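Local coordinates for Peptide/nickel transport system substrate-binding protein (Listeria monocytogenes serotype 1/2a, PDB 5KZT), which binds peptides, here captured with a hexapeptide, and probably delivers them to a transporter for uptake as an OppA-type solute-binding protein, at residues L299-K303 with H343-V348; A318-V322 with E481-L485; S383-Q387 with V399-N403. All blocks are in the same frame, centred on the assembly; numbering follows the deposited sequence.

Contact 1 (L299-K303 with H343-V348)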
loop_
_atom_site.group_PDB
_atom_site.type_symbol
_atom_site.label_atom_id
_atom_site.label_comp_id
_atom_site.label_asym_id
_atom_site.label_seq_id
_atom_site.Cartn_x
_atom_site.Cartn_y
_atom_site.Cartn_z
ATOM N N LEU A 299 20.646 1.198 13.745
ATOM C CA LEU A 299 21.988 1.229 13.192
ATOM C C LEU A 299 22.709 -0.107 13.269
ATOM O O LEU A 299 23.817 -0.224 12.743
ATOM C CB LEU A 299 22.808 2.318 13.870
ATOM C CG LEU A 299 22.289 3.750 13.777
ATOM C CD1 LEU A 299 23.282 4.661 14.477
ATOM C CD2 LEU A 299 22.073 4.208 12.350
ATOM N N ALA A 300 22.091 -1.120 13.877
ATOM C CA ALA A 300 22.755 -2.399 14.113
ATOM C C ALA A 300 22.409 -3.456 13.062
ATOM O O ALA A 300 22.790 -4.615 13.236
ATOM C CB ALA A 300 22.423 -2.913 15.507
ATOM N N ILE A 301 21.721 -3.077 11.982
ATOM C CA ILE A 301 21.301 -4.033 10.951
ATOM C C ILE A 301 22.083 -3.797 9.656
ATOM O O ILE A 301 21.958 -2.756 9.007
ATOM C CB ILE A 301 19.785 -3.995 10.707
ATOM C CG1 ILE A 301 19.042 -4.346 12.006
ATOM C CG2 ILE A 301 19.375 -4.980 9.610
ATOM C CD1 ILE A 301 17.552 -4.039 12.010
ATOM N N ASP A 302 22.893 -4.783 9.285
ATOM C CA ASP A 302 23.641 -4.740 8.035
ATOM C C ASP A 302 22.662 -4.837 6.868
ATOM O O ASP A 302 22.308 -5.940 6.425
ATOM C CB ASP A 302 24.679 -5.872 7.983
ATOM C CG ASP A 302 25.642 -5.733 6.812
ATOM O OD1 ASP A 302 25.361 -4.965 5.866
ATOM O OD2 ASP A 302 26.698 -6.384 6.840
ATOM N N LYS A 303 22.244 -3.683 6.358
ATOM C CA LYS A 303 21.195 -3.628 5.313
ATOM C C LYS A 303 21.674 -4.281 4.011
ATOM O O LYS A 303 20.896 -4.940 3.317
ATOM C CB LYS A 303 20.759 -2.199 5.000
ATOM C CG LYS A 303 20.434 -1.336 6.207
ATOM C CD LYS A 303 19.813 -0.021 5.801
ATOM C CE LYS A 303 19.764 0.931 6.984
ATOM N NZ LYS A 303 19.019 2.176 6.672
ATOM N N HIS A 343 20.211 8.762 5.451
ATOM C CA HIS A 343 19.931 8.832 6.876
ATOM C C HIS A 343 20.087 7.469 7.525
ATOM O O HIS A 343 19.818 6.452 6.882
ATOM C CB HIS A 343 18.499 9.311 7.084
ATOM C CG HIS A 343 18.178 10.548 6.332
ATOM N ND1 HIS A 343 18.344 11.806 6.867
ATOM C CD2 HIS A 343 17.732 10.728 5.068
ATOM C CE1 HIS A 343 18.003 12.708 5.965
ATOM N NE2 HIS A 343 17.636 12.081 4.861
ATOM N N LEU A 344 20.514 7.459 8.792
ATOM C CA LEU A 344 20.595 6.238 9.615
ATOM C C LEU A 344 21.273 5.065 8.884
ATOM O O LEU A 344 20.693 3.982 8.704
ATOM C CB LEU A 344 19.200 5.812 10.104
ATOM C CG LEU A 344 18.391 6.874 10.868
ATOM C CD1 LEU A 344 16.954 6.381 11.059
ATOM C CD2 LEU A 344 19.022 7.241 12.193
ATOM N N GLU A 345 22.504 5.317 8.461
ATOM C CA GLU A 345 23.325 4.310 7.804
ATOM C C GLU A 345 23.837 3.275 8.797
ATOM O O GLU A 345 24.208 3.610 9.919
ATOM C CB GLU A 345 24.496 4.969 7.070
ATOM C CG GLU A 345 24.043 5.845 5.909
ATOM C CD GLU A 345 25.201 6.471 5.150
ATOM O OE1 GLU A 345 25.854 5.766 4.367
ATOM O OE2 GLU A 345 25.440 7.679 5.320
ATOM N N TYR A 346 23.861 2.021 8.367
ATOM C CA TYR A 346 24.436 0.926 9.147
ATOM C C TYR A 346 25.797 1.264 9.742
ATOM O O TYR A 346 26.721 1.628 9.012
ATOM C CB TYR A 346 24.570 -0.299 8.263
ATOM C CG TYR A 346 25.350 -1.456 8.864
ATOM C CD1 TYR A 346 24.893 -2.117 10.006
ATOM C CD2 TYR A 346 26.533 -1.902 8.273
ATOM C CE1 TYR A 346 25.592 -3.184 10.543
ATOM C CE2 TYR A 346 27.231 -2.972 8.799
ATOM C CZ TYR A 346 26.765 -3.604 9.925
ATOM O OH TYR A 346 27.466 -4.663 10.426
ATOM N N ASP A 347 25.904 1.123 11.060
ATOM C CA ASP A 347 27.116 1.476 11.814
ATOM C C ASP A 347 27.071 0.782 13.182
ATOM O O ASP A 347 26.413 1.269 14.101
ATOM C CB ASP A 347 27.198 3.009 11.973
ATOM C CG ASP A 347 28.535 3.498 12.523
ATOM O OD1 ASP A 347 29.089 2.907 13.481
ATOM O OD2 ASP A 347 29.027 4.520 11.994
ATOM N N VAL A 348 27.766 -0.346 13.321
ATOM C CA VAL A 348 27.717 -1.113 14.570
ATOM C C VAL A 348 28.240 -0.279 15.760
ATOM O O VAL A 348 27.627 -0.286 16.838
ATOM C CB VAL A 348 28.450 -2.476 14.470
ATOM C CG1 VAL A 348 28.437 -3.205 15.813
ATOM C CG2 VAL A 348 27.806 -3.364 13.401
#
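Two interhelical loops run side by side here, with the CA atoms of Leu299 and Tyr346 4.7 Å apart and those of Ala300 and Val348 5.1 Å apart. One backbone hydrogen bond joins them, from Asp347 N to Leu299 O (3.0 Å, 168° at the hydrogen), so the Leu299 carbonyl, in the link between helices 291-299 and 303-311, is taken up by the residue just before helix 348-362. Both loops lead into helices through an aspartate N-cap: Asp302 OD1 accepts from Ser305 N, Asp347 OD1 from Glu350 N. The Tyr346 ring lies along 299-303. Asp302 CA sits over one ring face in a CH-pi contact, 3.5 Å from the centroid and 14° off the normal, while Ala300 C approaches the ring edge, 4.1 Å from Tyr346 CE1. Leu299, with 110 Å² covered, reaches across the other loop: its CD2 is 4.0 Å from Leu344 CB and 3.3 Å from Glu345 O. From a CA-to-CB bond set sideways, the Lys303 chain, trans from chi2 to chi4, brings NZ to Leu344 O, to which it donates at 3.2 Å. The same ammonium also binds the carbonyls of Pro493 and Ala318, which places it between this loop, strand 491-503 and the start of segment 318-322. In this lobe of the solute-binding fold, Ala300 and Ile301 pack on helix 377-393. The buried ammonium is thus met by three main-chain carbonyls, while the Asp347-Leu299 bond and the Tyr346 CH-pi contact complete the join between the loops ahead of helices 303-311 and 348-362.

Contact 2 (A318-V322 with E481-L485)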
loop_
_atom_site.group_PDB
_atom_site.type_symbol
_atom_site.label_atom_id
_atom_site.label_comp_id
_atom_site.label_asym_id
_atom_site.label_seq_id
_atom_site.Cartn_x
_atom_site.Cartn_y
_atom_site.Cartn_z
ATOM N N ALA A 318 17.920 0.664 1.685
ATOM C CA ALA A 318 17.253 1.948 1.735
ATOM C C ALA A 318 17.832 2.717 2.907
ATOM O O ALA A 318 17.963 2.167 4.006
ATOM C CB ALA A 318 15.763 1.749 1.935
ATOM N N ASN A 319 18.190 3.972 2.657
ATOM C CA ASN A 319 18.581 4.931 3.697
ATOM C C ASN A 319 17.695 6.180 3.643
ATOM O O ASN A 319 18.082 7.279 4.084
ATOM C CB ASN A 319 20.040 5.292 3.508
ATOM C CG ASN A 319 20.948 4.086 3.602
ATOM O OD1 ASN A 319 21.578 3.692 2.624
ATOM N ND2 ASN A 319 21.013 3.491 4.760
ATOM N N ASN A 320 16.507 5.991 3.063
ATOM C CA ASN A 320 15.462 6.982 2.941
ATOM C C ASN A 320 14.116 6.262 3.014
ATOM O O ASN A 320 13.969 5.111 2.558
ATOM C CB ASN A 320 15.513 7.693 1.600
ATOM C CG ASN A 320 16.819 8.419 1.363
ATOM O OD1 ASN A 320 17.800 7.810 0.946
ATOM N ND2 ASN A 320 16.834 9.720 1.633
ATOM N N LEU A 321 13.121 6.953 3.542
ATOM C CA LEU A 321 11.741 6.507 3.467
ATOM C C LEU A 321 11.214 6.586 2.042
ATOM O O LEU A 321 10.556 5.652 1.552
ATOM C CB LEU A 321 10.863 7.360 4.383
ATOM C CG LEU A 321 9.376 7.111 4.274
ATOM C CD1 LEU A 321 9.048 5.650 4.538
ATOM C CD2 LEU A 321 8.631 8.050 5.215
ATOM N N VAL A 322 11.486 7.711 1.384
ATOM C CA VAL A 322 11.078 7.925 0.002
ATOM C C VAL A 322 12.030 7.117 -0.888
ATOM O O VAL A 322 13.232 7.186 -0.710
ATOM C CB VAL A 322 11.083 9.420 -0.375
ATOM C CG1 VAL A 322 10.824 9.613 -1.869
ATOM C CG2 VAL A 322 10.066 10.186 0.475
ATOM N N GLU A 481 12.166 14.717 5.988
ATOM C CA GLU A 481 12.745 13.388 6.125
ATOM C C GLU A 481 13.898 13.372 7.132
ATOM O O GLU A 481 14.090 12.389 7.864
ATOM C CB GLU A 481 13.180 12.808 4.768
ATOM C CG GLU A 481 13.441 11.303 4.853
ATOM C CD GLU A 481 13.736 10.652 3.512
ATOM O OE1 GLU A 481 13.106 9.631 3.205
ATOM O OE2 GLU A 481 14.604 11.148 2.772
ATOM N N LYS A 482 14.674 14.451 7.168
ATOM C CA LYS A 482 15.744 14.567 8.169
ATOM C C LYS A 482 15.226 14.537 9.605
ATOM O O LYS A 482 15.831 13.912 10.481
ATOM C CB LYS A 482 16.550 15.833 7.961
ATOM C CG LYS A 482 17.867 15.800 8.716
ATOM C CD LYS A 482 18.553 17.156 8.717
ATOM C CE LYS A 482 19.782 17.129 9.595
ATOM N NZ LYS A 482 19.485 17.320 11.041
ATOM N N ILE A 483 14.103 15.205 9.827
ATOM C CA ILE A 483 13.457 15.224 11.139
ATOM C C ILE A 483 13.022 13.799 11.523
ATOM O O ILE A 483 13.303 13.314 12.614
ATOM C CB ILE A 483 12.228 16.170 11.154
ATOM C CG1 ILE A 483 12.655 17.613 10.882
ATOM C CG2 ILE A 483 11.519 16.094 12.509
ATOM C CD1 ILE A 483 11.512 18.564 10.674
ATOM N N LEU A 484 12.341 13.139 10.604
ATOM C CA LEU A 484 11.785 11.800 10.851
ATOM C C LEU A 484 12.877 10.768 11.161
ATOM O O LEU A 484 12.749 9.980 12.097
ATOM C CB LEU A 484 10.976 11.341 9.637
ATOM C CG LEU A 484 10.188 10.047 9.748
ATOM C CD1 LEU A 484 8.999 10.242 10.663
ATOM C CD2 LEU A 484 9.722 9.547 8.383
ATOM N N LEU A 485 13.940 10.799 10.361
ATOM C CA LEU A 485 14.950 9.757 10.378
ATOM C C LEU A 485 16.162 10.139 11.225
ATOM O O LEU A 485 16.337 9.596 12.301
ATOM C CB LEU A 485 15.351 9.385 8.933
ATOM C CG LEU A 485 14.186 8.899 8.065
ATOM C CD1 LEU A 485 14.660 8.551 6.658
ATOM C CD2 LEU A 485 13.445 7.713 8.691
#
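Glu481 carries the largest share of this contact, 77 Å² of covered surface. From helix 471-487 its extended side chain delivers the carboxylate to the loop that follows strand 316-317, a partner of strand 491-503 in the mixed sheet. OE1 accepts from two successive backbone amides, Val322 N at 3.1 Å (167°) and Leu321 N at 2.7 Å through a weak, bent bond (125°). OE2 takes the side-chain amide of Asn320, ND2 to OE2 2.9 Å, and a further hydrogen bond from Ser340 OG; Asn320 ND2 in turn also donates to Gly341 O, so helix 336-340 and the residue after it are drawn into the same network. Leu321, second with 51 Å², points at the helix and sets its CD2 3.7 Å from Leu484 CD2. Leu485, one residue further on, brings its CD1 to 3.8 Å from Leu321 N and 4.1 Å from Asn320 CA. Both leucines of the helix also pack outside the loop, Leu485 on Ile491 and Pro493, Leu484 on Tyr455 of helix 453-459. A buried carboxylate is therefore paid for by backbone and side-chain N-H groups and a hydroxyl, with leucines packed alongside, joining this loop to a helix that widens to a pi-type turn at 483-485.

Contact 3 (S383-Q387 with V399-N403)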
loop_
_atom_site.group_PDB
_atom_site.type_symbol
_atom_site.label_atom_id
_atom_site.label_comp_id
_atom_site.label_asym_id
_atom_site.label_seq_id
_atom_site.Cartn_x
_atom_site.Cartn_y
_atom_site.Cartn_z
ATOM N N SER A 383 13.181 -12.406 9.526
ATOM C CA SER A 383 13.134 -12.251 10.983
ATOM C C SER A 383 14.311 -12.907 11.710
ATOM O O SER A 383 14.870 -12.320 12.651
ATOM C CB SER A 383 11.824 -12.806 11.512
ATOM O OG SER A 383 10.757 -11.956 11.103
ATOM N N GLU A 384 14.664 -14.115 11.292
ATOM C CA GLU A 384 15.833 -14.819 11.863
ATOM C C GLU A 384 17.145 -14.053 11.591
ATOM O O GLU A 384 18.013 -13.973 12.465
ATOM C CB GLU A 384 15.897 -16.288 11.375
ATOM C CG GLU A 384 15.006 -17.242 12.197
ATOM C CD GLU A 384 14.665 -18.580 11.525
ATOM O OE1 GLU A 384 14.333 -19.545 12.251
ATOM O OE2 GLU A 384 14.691 -18.692 10.277
ATOM N N PHE A 385 17.268 -13.454 10.407
ATOM C CA PHE A 385 18.420 -12.599 10.074
ATOM C C PHE A 385 18.505 -11.359 10.971
ATOM O O PHE A 385 19.566 -11.046 11.500
ATOM C CB PHE A 385 18.375 -12.181 8.597
ATOM C CG PHE A 385 19.588 -11.415 8.130
ATOM C CD1 PHE A 385 19.674 -10.034 8.313
ATOM C CD2 PHE A 385 20.625 -12.066 7.461
ATOM C CE1 PHE A 385 20.779 -9.323 7.871
ATOM C CE2 PHE A 385 21.728 -11.356 7.010
ATOM C CZ PHE A 385 21.809 -9.986 7.228
ATOM N N ILE A 386 17.384 -10.659 11.128
ATOM C CA ILE A 386 17.337 -9.465 11.964
ATOM C C ILE A 386 17.590 -9.814 13.435
ATOM O O ILE A 386 18.367 -9.133 14.106
ATOM C CB ILE A 386 16.006 -8.695 11.768
ATOM C CG1 ILE A 386 15.997 -8.067 10.377
ATOM C CG2 ILE A 386 15.832 -7.587 12.794
ATOM C CD1 ILE A 386 14.633 -7.710 9.889
ATOM N N GLN A 387 16.956 -10.877 13.921
ATOM C CA GLN A 387 17.231 -11.381 15.276
ATOM C C GLN A 387 18.746 -11.603 15.470
ATOM O O GLN A 387 19.336 -11.127 16.456
ATOM C CB GLN A 387 16.458 -12.672 15.526
ATOM C CG GLN A 387 16.785 -13.416 16.827
ATOM C CD GLN A 387 16.021 -14.724 16.941
ATOM O OE1 GLN A 387 16.247 -15.670 16.179
ATOM N NE2 GLN A 387 15.141 -14.798 17.912
ATOM N N VAL A 399 15.539 -10.756 21.281
ATOM C CA VAL A 399 14.480 -10.462 20.302
ATOM C C VAL A 399 13.638 -11.728 20.109
ATOM O O VAL A 399 14.150 -12.733 19.610
ATOM C CB VAL A 399 15.074 -9.991 18.966
ATOM C CG1 VAL A 399 13.971 -9.769 17.930
ATOM C CG2 VAL A 399 15.884 -8.715 19.179
ATOM N N LYS A 400 12.379 -11.694 20.561
ATOM C CA LYS A 400 11.417 -12.794 20.335
ATOM C C LYS A 400 10.829 -12.559 18.963
ATOM O O LYS A 400 10.580 -11.412 18.588
ATOM C CB LYS A 400 10.234 -12.813 21.324
ATOM C CG LYS A 400 10.535 -12.679 22.805
ATOM C CD LYS A 400 10.652 -14.017 23.534
ATOM C CE LYS A 400 12.090 -14.528 23.533
ATOM N NZ LYS A 400 12.229 -15.878 24.141
ATOM N N LEU A 401 10.589 -13.634 18.224
ATOM C CA LEU A 401 10.015 -13.527 16.884
ATOM C C LEU A 401 8.529 -13.876 16.835
ATOM O O LEU A 401 8.107 -14.897 17.333
ATOM C CB LEU A 401 10.791 -14.410 15.908
ATOM C CG LEU A 401 12.262 -14.043 15.690
ATOM C CD1 LEU A 401 12.857 -14.936 14.615
ATOM C CD2 LEU A 401 12.403 -12.565 15.339
ATOM N N LYS A 402 7.746 -13.014 16.190
ATOM C CA LYS A 402 6.343 -13.260 15.917
ATOM C C LYS A 402 6.189 -13.156 14.402
ATOM O O LYS A 402 6.630 -12.176 13.797
ATOM C CB LYS A 402 5.517 -12.207 16.643
ATOM C CG LYS A 402 4.030 -12.429 16.660
ATOM C CD LYS A 402 3.377 -11.458 17.638
ATOM C CE LYS A 402 1.902 -11.741 17.815
ATOM N NZ LYS A 402 1.643 -13.055 18.468
ATOM N N ASN A 403 5.621 -14.188 13.789
ATOM C CA ASN A 403 5.509 -14.271 12.330
ATOM C C ASN A 403 4.080 -14.675 12.006
ATOM O O ASN A 403 3.747 -15.846 12.026
ATOM C CB ASN A 403 6.532 -15.262 11.749
ATOM C CG ASN A 403 7.950 -14.721 11.783
ATOM O OD1 ASN A 403 8.665 -14.909 12.750
ATOM N ND2 ASN A 403 8.353 -14.027 10.735
HETATM O O HOH W 1 9.538 -11.724 13.324
#
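Leu401 lies against the first turn of segment 383-387: its CD2 is 3.7 Å from Ser383 O and 3.9 Å from Ser383 CB, and its CD1 is 4.0 Å from Glu384 CG. Gln387, one turn further along the helix, borders the same leucine, with NE2 3.7 Å from Leu401 CG. That amide also donates to the backbone, NE2 to Val399 O at 2.9 Å (162°), and its aliphatic part faces Val399, CG to CB 4.4 Å. Val399, Leu401 and Asn403 all direct their CA-to-CB bonds toward the helix, as alternate residues of a strand do, whereas Lys400 and Lys402 direct theirs away. The two segments belong to the beta-alpha-beta unit of strand 367-374, helix 377-393 and strand 397-404, whose two strands are parallel neighbours in a mixed sheet. The helix runs back across that sheet, its axis 9.2 Å from that of strand 399-403 and their directions 169° apart, close to antiparallel. Near the other end of the strand segment Asn403 ND2 donates to Ser383 OG (3.2 Å, 152°) and also to Asp374 O, at the end of the first strand. A water adds a second link, 2.5 Å from Ser383 OG and donating to Lys402 O at 3.0 Å. On the side of the helix turned from this strand, Phe385 packs on Ser305, Thr309 and Val310 of helix 303-311.

Overall arrangement
From the N terminus, the chain passes 299-303 and then 318-322 before reaching 343-348, where contact 1 closes a loop of some 40 residues. Segment 318-322 lies within that loop, but its partner 481-485 comes much later, so contacts 1 and 2 cross. Contact 3 opens after contact 1 has closed and completes its short helix-to-strand connection wholly within the long span of contact 2. Contacts 1 and 2 touch, through Lys303 with Ala318 and His343 with Asn319, whereas contacts 2 and 3 stay about 12 Å apart at their nearest atoms. Contact 1 thus lies between helix 377-393, where Ile301 packs on Ile386 of contact 3, and helix 471-487, where Leu344 meets Leu485.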